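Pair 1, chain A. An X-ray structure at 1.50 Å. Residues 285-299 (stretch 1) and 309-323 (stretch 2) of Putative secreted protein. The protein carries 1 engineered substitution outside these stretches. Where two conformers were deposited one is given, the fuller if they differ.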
# COMPACT_ATOMS: atom_id res chain seq x y z
N LEU A 285 -15.83 -5.39 11.41
CA LEU A 285 -14.89 -4.69 12.28
C LEU A 285 -14.56 -3.31 11.74
O LEU A 285 -14.16 -3.18 10.59
CB LEU A 285 -13.59 -5.50 12.44
CG LEU A 285 -13.74 -6.88 13.09
CD1 LEU A 285 -12.41 -7.62 13.06
CD2 LEU A 285 -14.25 -6.76 14.53
N LEU A 286 -14.72 -2.29 12.58
CA LEU A 286 -14.28 -0.93 12.27
C LEU A 286 -13.24 -0.51 13.30
O LEU A 286 -13.60 -0.27 14.46
CB LEU A 286 -15.45 0.05 12.27
CG LEU A 286 -15.11 1.48 11.84
CD1 LEU A 286 -14.76 1.53 10.36
CD2 LEU A 286 -16.25 2.44 12.17
N PHE A 287 -11.97 -0.45 12.89
CA PHE A 287 -10.91 -0.06 13.81
C PHE A 287 -10.77 1.46 13.82
O PHE A 287 -10.32 2.07 12.85
CB PHE A 287 -9.56 -0.70 13.43
CG PHE A 287 -9.52 -2.19 13.62
CD1 PHE A 287 -10.03 -3.05 12.66
CD2 PHE A 287 -8.96 -2.74 14.77
CE1 PHE A 287 -9.98 -4.42 12.83
CE2 PHE A 287 -8.92 -4.11 14.95
CZ PHE A 287 -9.43 -4.95 13.98
N THR A 288 -11.16 2.08 14.93
CA THR A 288 -10.99 3.51 15.08
C THR A 288 -9.49 3.80 15.26
O THR A 288 -8.72 2.89 15.59
CB THR A 288 -11.81 4.05 16.28
OG1 THR A 288 -11.34 3.48 17.50
CG2 THR A 288 -13.28 3.70 16.10
N PRO A 289 -9.06 5.05 15.01
CA PRO A 289 -7.61 5.32 15.02
C PRO A 289 -6.98 5.10 16.38
O PRO A 289 -7.42 5.68 17.38
CB PRO A 289 -7.52 6.80 14.61
CG PRO A 289 -8.85 7.10 13.95
CD PRO A 289 -9.83 6.26 14.70
N GLY A 290 -5.97 4.25 16.42
CA GLY A 290 -5.26 3.96 17.65
C GLY A 290 -4.29 2.83 17.43
O GLY A 290 -4.13 2.36 16.30
N VAL A 291 -3.65 2.41 18.51
CA VAL A 291 -2.70 1.32 18.46
C VAL A 291 -3.20 0.21 19.36
O VAL A 291 -3.44 0.42 20.56
CB VAL A 291 -1.29 1.78 18.90
CG1 VAL A 291 -0.32 0.60 18.93
CG2 VAL A 291 -0.78 2.87 17.97
N TYR A 292 -3.36 -0.98 18.78
CA TYR A 292 -3.99 -2.12 19.44
C TYR A 292 -3.03 -3.29 19.62
O TYR A 292 -2.68 -3.94 18.65
CB TYR A 292 -5.21 -2.58 18.63
CG TYR A 292 -6.21 -1.48 18.40
CD1 TYR A 292 -6.14 -0.67 17.26
CD2 TYR A 292 -7.19 -1.22 19.33
CE1 TYR A 292 -7.06 0.36 17.07
CE2 TYR A 292 -8.10 -0.21 19.15
CZ TYR A 292 -8.03 0.58 18.01
OH TYR A 292 -8.95 1.59 17.85
N HIS A 293 -2.61 -3.55 20.86
CA HIS A 293 -1.84 -4.75 21.15
C HIS A 293 -2.78 -5.94 21.27
O HIS A 293 -3.83 -5.85 21.90
CB HIS A 293 -1.03 -4.60 22.45
CG HIS A 293 0.13 -3.67 22.33
ND1 HIS A 293 1.43 -4.12 22.15
CD2 HIS A 293 0.20 -2.32 22.34
CE1 HIS A 293 2.24 -3.08 22.06
NE2 HIS A 293 1.52 -1.98 22.18
N VAL A 294 -2.40 -7.07 20.67
CA VAL A 294 -3.19 -8.29 20.81
C VAL A 294 -2.31 -9.43 21.33
O VAL A 294 -1.15 -9.56 20.93
CB VAL A 294 -3.87 -8.69 19.47
CG1 VAL A 294 -4.90 -7.65 19.06
CG2 VAL A 294 -2.85 -8.90 18.35
N ASP A 295 -2.84 -10.25 22.23
CA ASP A 295 -2.06 -11.35 22.79
C ASP A 295 -2.38 -12.68 22.10
O ASP A 295 -1.80 -13.72 22.43
CB ASP A 295 -2.28 -11.46 24.30
CG ASP A 295 -3.69 -11.82 24.68
OD1 ASP A 295 -4.59 -11.78 23.82
OD2 ASP A 295 -3.91 -12.14 25.87
N GLN A 296 -3.30 -12.63 21.15
CA GLN A 296 -3.61 -13.77 20.29
C GLN A 296 -4.04 -13.23 18.94
O GLN A 296 -4.42 -12.06 18.83
CB GLN A 296 -4.71 -14.65 20.90
CG GLN A 296 -6.04 -13.95 21.02
CD GLN A 296 -7.12 -14.82 21.64
OE1 GLN A 296 -7.69 -15.69 20.98
NE2 GLN A 296 -7.41 -14.59 22.92
N PRO A 297 -3.98 -14.07 17.89
CA PRO A 297 -4.36 -13.53 16.57
C PRO A 297 -5.81 -13.07 16.49
O PRO A 297 -6.71 -13.67 17.08
CB PRO A 297 -4.14 -14.73 15.63
CG PRO A 297 -3.14 -15.58 16.33
CD PRO A 297 -3.43 -15.43 17.79
N ILE A 298 -6.03 -11.98 15.75
CA ILE A 298 -7.36 -11.63 15.30
C ILE A 298 -7.73 -12.63 14.21
O ILE A 298 -7.00 -12.78 13.23
CB ILE A 298 -7.43 -10.18 14.77
CG1 ILE A 298 -7.20 -9.20 15.92
CG2 ILE A 298 -8.75 -9.92 14.06
CD1 ILE A 298 -6.81 -7.80 15.45
N GLU A 299 -8.85 -13.32 14.41
CA GLU A 299 -9.28 -14.36 13.49
C GLU A 299 -10.55 -13.95 12.76
O GLU A 299 -11.58 -13.68 13.38
CB GLU A 299 -9.51 -15.68 14.23
CG GLU A 299 -8.26 -16.15 14.95
CD GLU A 299 -8.31 -17.61 15.35
OE1 GLU A 299 -9.38 -18.23 15.16
OE2 GLU A 299 -7.29 -18.12 15.84
N GLY A 309 -10.00 -0.11 8.72
CA GLY A 309 -9.32 0.79 9.64
C GLY A 309 -9.44 2.25 9.25
O GLY A 309 -9.48 2.59 8.07
N LEU A 310 -9.50 3.11 10.26
CA LEU A 310 -9.48 4.56 10.10
C LEU A 310 -8.19 5.11 10.70
O LEU A 310 -7.67 4.56 11.66
CB LEU A 310 -10.69 5.21 10.79
CG LEU A 310 -12.07 4.66 10.45
CD1 LEU A 310 -13.15 5.32 11.30
CD2 LEU A 310 -12.35 4.85 8.96
N GLY A 311 -7.69 6.22 10.16
CA GLY A 311 -6.58 6.94 10.77
C GLY A 311 -5.32 6.11 11.02
O GLY A 311 -4.64 6.30 12.03
N LEU A 312 -5.04 5.18 10.11
CA LEU A 312 -3.85 4.31 10.20
C LEU A 312 -3.85 3.50 11.51
O LEU A 312 -2.82 3.30 12.15
CB LEU A 312 -2.56 5.14 10.07
CG LEU A 312 -2.07 5.36 8.63
CD1 LEU A 312 -1.62 4.04 8.01
CD2 LEU A 312 -3.11 6.05 7.74
N ALA A 313 -5.04 3.03 11.87
CA ALA A 313 -5.21 2.08 12.96
C ALA A 313 -4.17 0.97 12.86
O ALA A 313 -3.94 0.41 11.79
CB ALA A 313 -6.62 1.49 12.95
N THR A 314 -3.53 0.67 13.99
CA THR A 314 -2.35 -0.17 14.00
C THR A 314 -2.52 -1.34 14.95
O THR A 314 -3.01 -1.16 16.07
CB THR A 314 -1.11 0.66 14.41
OG1 THR A 314 -0.88 1.67 13.42
CG2 THR A 314 0.14 -0.20 14.56
N ILE A 315 -2.12 -2.52 14.50
CA ILE A 315 -2.17 -3.72 15.32
C ILE A 315 -0.76 -4.21 15.63
O ILE A 315 0.04 -4.40 14.71
CB ILE A 315 -2.95 -4.85 14.63
CG1 ILE A 315 -4.38 -4.39 14.33
CG2 ILE A 315 -2.95 -6.11 15.50
CD1 ILE A 315 -5.08 -5.23 13.30
N ILE A 316 -0.44 -4.38 16.91
CA ILE A 316 0.84 -4.94 17.32
C ILE A 316 0.61 -6.29 17.97
O ILE A 316 -0.05 -6.38 19.00
CB ILE A 316 1.60 -4.03 18.31
CG1 ILE A 316 1.96 -2.69 17.66
CG2 ILE A 316 2.86 -4.73 18.84
CD1 ILE A 316 2.48 -1.66 18.67
N PRO A 317 1.15 -7.36 17.36
CA PRO A 317 1.03 -8.68 17.98
C PRO A 317 2.09 -8.86 19.07
O PRO A 317 3.29 -8.74 18.82
CB PRO A 317 1.26 -9.64 16.80
CG PRO A 317 2.21 -8.87 15.90
CD PRO A 317 1.87 -7.40 16.07
N ASP A 318 1.63 -9.15 20.29
CA ASP A 318 2.53 -9.44 21.39
C ASP A 318 2.87 -10.93 21.41
O ASP A 318 2.23 -11.73 20.73
CB ASP A 318 1.90 -9.05 22.74
CG ASP A 318 1.63 -7.56 22.85
OD1 ASP A 318 2.23 -6.76 22.10
OD2 ASP A 318 0.81 -7.19 23.72
N ASN A 319 3.89 -11.29 22.20
CA ASN A 319 4.20 -12.69 22.49
C ASN A 319 4.47 -13.54 21.25
O ASN A 319 4.29 -14.76 21.27
CB ASN A 319 3.06 -13.34 23.29
CG ASN A 319 2.63 -12.52 24.48
OD1 ASN A 319 3.43 -11.81 25.08
ND2 ASN A 319 1.36 -12.60 24.81
N GLY A 320 4.88 -12.89 20.16
CA GLY A 320 5.24 -13.60 18.95
C GLY A 320 4.08 -14.17 18.16
O GLY A 320 4.29 -14.98 17.26
N VAL A 321 2.86 -13.74 18.46
CA VAL A 321 1.72 -14.30 17.74
C VAL A 321 1.56 -13.66 16.36
O VAL A 321 2.16 -12.63 16.05
CB VAL A 321 0.38 -14.14 18.52
CG1 VAL A 321 0.49 -14.75 19.91
CG2 VAL A 321 -0.06 -12.67 18.59
N THR A 322 0.76 -14.30 15.53
CA THR A 322 0.33 -13.74 14.26
C THR A 322 -0.72 -12.66 14.55
O THR A 322 -1.59 -12.87 15.39
CB THR A 322 -0.22 -14.87 13.36
OG1 THR A 322 0.80 -15.86 13.17
CG2 THR A 322 -0.70 -14.33 12.02
N ALA A 323 -0.63 -11.50 13.90
CA ALA A 323 -1.58 -10.41 14.18
C ALA A 323 -2.97 -10.69 13.61
O ALA A 323 -3.99 -10.41 14.26
CB ALA A 323 -1.05 -9.08 13.62
O HOH W 1 0.08 -15.08 23.68

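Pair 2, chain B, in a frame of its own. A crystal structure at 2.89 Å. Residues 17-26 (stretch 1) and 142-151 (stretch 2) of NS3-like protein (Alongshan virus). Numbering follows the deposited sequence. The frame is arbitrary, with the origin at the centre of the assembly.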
# COMPACT_ATOMS: atom_id res chain seq x y z
N ALA B 17 9.94 24.77 -9.31
CA ALA B 17 11.38 24.71 -9.12
C ALA B 17 11.78 23.34 -8.59
O ALA B 17 10.96 22.42 -8.58
CB ALA B 17 11.83 25.80 -8.16
N GLY B 18 13.03 23.20 -8.17
CA GLY B 18 13.47 22.00 -7.47
C GLY B 18 12.89 21.88 -6.08
O GLY B 18 13.55 22.20 -5.09
N VAL B 19 11.65 21.41 -6.00
CA VAL B 19 10.87 21.41 -4.77
C VAL B 19 10.00 20.16 -4.76
O VAL B 19 9.60 19.66 -5.82
CB VAL B 19 10.02 22.70 -4.66
CG1 VAL B 19 9.01 22.60 -3.51
CG2 VAL B 19 10.92 23.92 -4.50
N VAL B 20 9.71 19.66 -3.57
CA VAL B 20 8.70 18.61 -3.38
C VAL B 20 7.45 19.27 -2.80
O VAL B 20 7.53 20.02 -1.83
CB VAL B 20 9.19 17.49 -2.46
CG1 VAL B 20 8.16 16.37 -2.41
CG2 VAL B 20 10.55 16.95 -2.92
N LEU B 21 6.30 18.98 -3.40
CA LEU B 21 5.06 19.67 -3.07
C LEU B 21 3.98 18.65 -2.76
O LEU B 21 3.47 17.99 -3.67
CB LEU B 21 4.64 20.59 -4.22
CG LEU B 21 3.63 21.71 -3.95
CD1 LEU B 21 2.32 21.39 -4.66
CD2 LEU B 21 3.40 21.93 -2.47
N GLN B 22 3.63 18.52 -1.48
CA GLN B 22 2.52 17.67 -1.08
C GLN B 22 1.19 18.32 -1.42
O GLN B 22 1.04 19.55 -1.36
CB GLN B 22 2.56 17.40 0.42
CG GLN B 22 3.78 16.66 0.92
CD GLN B 22 3.59 16.19 2.35
OE1 GLN B 22 3.31 15.02 2.60
NE2 GLN B 22 3.74 17.11 3.30
N LEU B 23 0.21 17.49 -1.75
CA LEU B 23 -1.16 17.94 -1.98
C LEU B 23 -2.10 16.93 -1.33
O LEU B 23 -2.24 15.82 -1.83
CB LEU B 23 -1.46 18.09 -3.46
CG LEU B 23 -0.71 19.18 -4.21
CD1 LEU B 23 -1.33 19.29 -5.59
CD2 LEU B 23 -0.76 20.51 -3.49
N PHE B 24 -2.73 17.33 -0.23
CA PHE B 24 -3.65 16.45 0.48
C PHE B 24 -4.93 16.33 -0.34
O PHE B 24 -5.79 17.21 -0.32
CB PHE B 24 -3.90 16.97 1.89
CG PHE B 24 -2.69 16.85 2.79
CD1 PHE B 24 -1.59 17.67 2.61
CD2 PHE B 24 -2.66 15.93 3.82
CE1 PHE B 24 -0.48 17.57 3.43
CE2 PHE B 24 -1.55 15.83 4.65
CZ PHE B 24 -0.46 16.64 4.45
N SER B 25 -5.04 15.24 -1.10
CA SER B 25 -6.21 14.94 -1.92
C SER B 25 -7.04 13.88 -1.23
O SER B 25 -6.51 12.85 -0.82
CB SER B 25 -5.78 14.45 -3.30
OG SER B 25 -5.34 13.12 -3.24
N HIS B 26 -8.34 14.13 -1.09
CA HIS B 26 -9.19 13.19 -0.37
C HIS B 26 -9.36 11.92 -1.20
O HIS B 26 -9.15 11.92 -2.41
CB HIS B 26 -10.52 13.85 0.02
CG HIS B 26 -11.56 13.88 -1.06
ND1 HIS B 26 -12.08 15.06 -1.55
CD2 HIS B 26 -12.21 12.88 -1.71
CE1 HIS B 26 -12.98 14.79 -2.47
NE2 HIS B 26 -13.08 13.48 -2.59
N LYS B 142 16.51 20.62 -12.04
CA LYS B 142 15.51 21.32 -12.85
C LYS B 142 14.28 20.44 -13.02
O LYS B 142 13.79 20.20 -14.12
CB LYS B 142 16.11 21.74 -14.19
CG LYS B 142 16.96 23.00 -14.08
CD LYS B 142 18.00 23.11 -15.18
CE LYS B 142 19.26 23.78 -14.68
NZ LYS B 142 20.46 23.32 -15.43
N ALA B 143 13.77 19.96 -11.89
CA ALA B 143 12.59 19.11 -11.86
C ALA B 143 11.96 19.22 -10.48
O ALA B 143 12.61 19.65 -9.52
CB ALA B 143 12.94 17.66 -12.19
N ALA B 144 10.70 18.83 -10.39
CA ALA B 144 9.95 18.87 -9.14
C ALA B 144 9.22 17.54 -8.95
O ALA B 144 9.13 16.72 -9.87
CB ALA B 144 8.95 20.03 -9.12
N CYS B 145 8.71 17.34 -7.73
CA CYS B 145 7.85 16.20 -7.41
C CYS B 145 6.51 16.72 -6.89
O CYS B 145 6.44 17.79 -6.29
CB CYS B 145 8.51 15.29 -6.35
SG CYS B 145 7.49 13.91 -5.76
N ILE B 146 5.46 15.95 -7.13
CA ILE B 146 4.15 16.23 -6.58
C ILE B 146 3.69 14.98 -5.84
O ILE B 146 3.38 13.96 -6.47
CB ILE B 146 3.14 16.65 -7.65
CG1 ILE B 146 3.55 17.99 -8.25
CG2 ILE B 146 1.74 16.75 -7.05
CD1 ILE B 146 2.65 18.49 -9.34
N GLU B 147 3.64 15.06 -4.52
CA GLU B 147 3.09 14.01 -3.68
C GLU B 147 1.62 14.28 -3.40
O GLU B 147 1.22 15.42 -3.14
CB GLU B 147 3.83 13.94 -2.35
CG GLU B 147 5.03 13.04 -2.30
CD GLU B 147 5.55 12.88 -0.90
OE1 GLU B 147 4.75 13.00 0.05
OE2 GLU B 147 6.76 12.67 -0.74
N MSE B 148 0.82 13.22 -3.43
CA MSE B 148 -0.60 13.35 -3.10
C MSE B 148 -1.06 12.13 -2.32
O MSE B 148 -0.88 10.99 -2.73
CB MSE B 148 -1.46 13.55 -4.35
CG MSE B 148 -0.92 12.89 -5.62
SE MSE B 148 -2.05 13.34 -7.16
CE MSE B 148 -3.56 12.15 -6.77
N THR B 149 -1.65 12.40 -1.16
CA THR B 149 -2.03 11.37 -0.21
C THR B 149 -3.29 11.78 0.53
O THR B 149 -3.69 12.95 0.51
CB THR B 149 -0.93 11.13 0.84
OG1 THR B 149 -0.60 12.39 1.44
CG2 THR B 149 0.28 10.51 0.23
N ALA B 150 -3.89 10.81 1.22
CA ALA B 150 -5.00 11.07 2.13
C ALA B 150 -4.54 11.12 3.59
O ALA B 150 -5.29 10.73 4.49
CB ALA B 150 -6.08 10.00 1.95
N THR B 151 -3.33 11.60 3.84
CA THR B 151 -2.78 11.70 5.19
C THR B 151 -1.72 12.79 5.26
O THR B 151 -0.94 12.86 6.21
CB THR B 151 -2.15 10.38 5.65
OG1 THR B 151 -1.10 10.01 4.75
CG2 THR B 151 -3.18 9.26 5.71

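The sharpest difference lies on one face of the shared ladder, where H293(A) in pair 1 matches Q22(B) in pair 2. In pair 1 the imidazole reaches across the strands and closes the ladder with a side-chain hydrogen bond, H293(A) ND1 to D318(A) OD1 at 2.8 Å and nearly linear, while I316(A) CB lies over one face of the ring, 4.1 Å from its centroid. In pair 2 the matching trio is Q22(B), E147(B) and T149(B), and no side-chain hydrogen bond joins the two stretches. Q22(B) OE1 and E147(B) OE1 come to 3.6 Å, and the amide nitrogen NE2 of Q22(B) and OE2 of E147(B) are both satisfied elsewhere in the structure.

Beneath this difference the frame is the same: two parallel strands, 4.6 Å apart at closest approach in pair 1 and 4.5 Å in pair 2, crossing at -25° and -24°. Fourteen central residues superpose to 0.7 Å. V291(A) to V294(A) match V20(B) to L23(B), and T314(A) to P317(A) match C145(B) to M148(B). The hydrogen bonds run as in a parallel sheet: the N and O of Y292(A) bond to T314(A) O and I316(A) N, at 2.7 and 2.9 Å, and those of the matching L21(B) bond to C145(B) O and E147(B) N, both at 3.1 Å. The bonds of Y292(A) are straighter, at 161° and 164° against 146° and 141°. Further along, D318(A) N still bonds to V294(A) O at 2.9 Å, whereas the matching T149(B) N stands 3.5 Å from L23(B) O, and the bond from S25(B) N to T149(B) O, 3.1 Å, is weak.

Two positions coincide in side chain as well as backbone. V291(A) and V20(B) share the t rotamer, with side-chain centres 0.4 Å apart. V291(A) CG2 lies 4.2 Å from T314(A) CB, as V20(B) CG1 lies 4.1 Å from C145(B) CB. At the next matched position V291(A) CG1 meets I316(A) CD1 at 3.6 Å, where V20(B) CG1 has the carboxylate atom E147(B) OE2 at 4.3 Å. I315(A) and I146(B) coincide to 0.1 Å in the same m, t rotamer. Each receives a branched neighbour: V294(A) CG2 lies 4.0 Å from I315(A) CG2, and L23(B) CD1 lies 4.2 Å from I146(B) CG2. In the given conformer the isoleucine occupies the same place in both pairs, with a valine beside it in pair 1 and a leucine in pair 2.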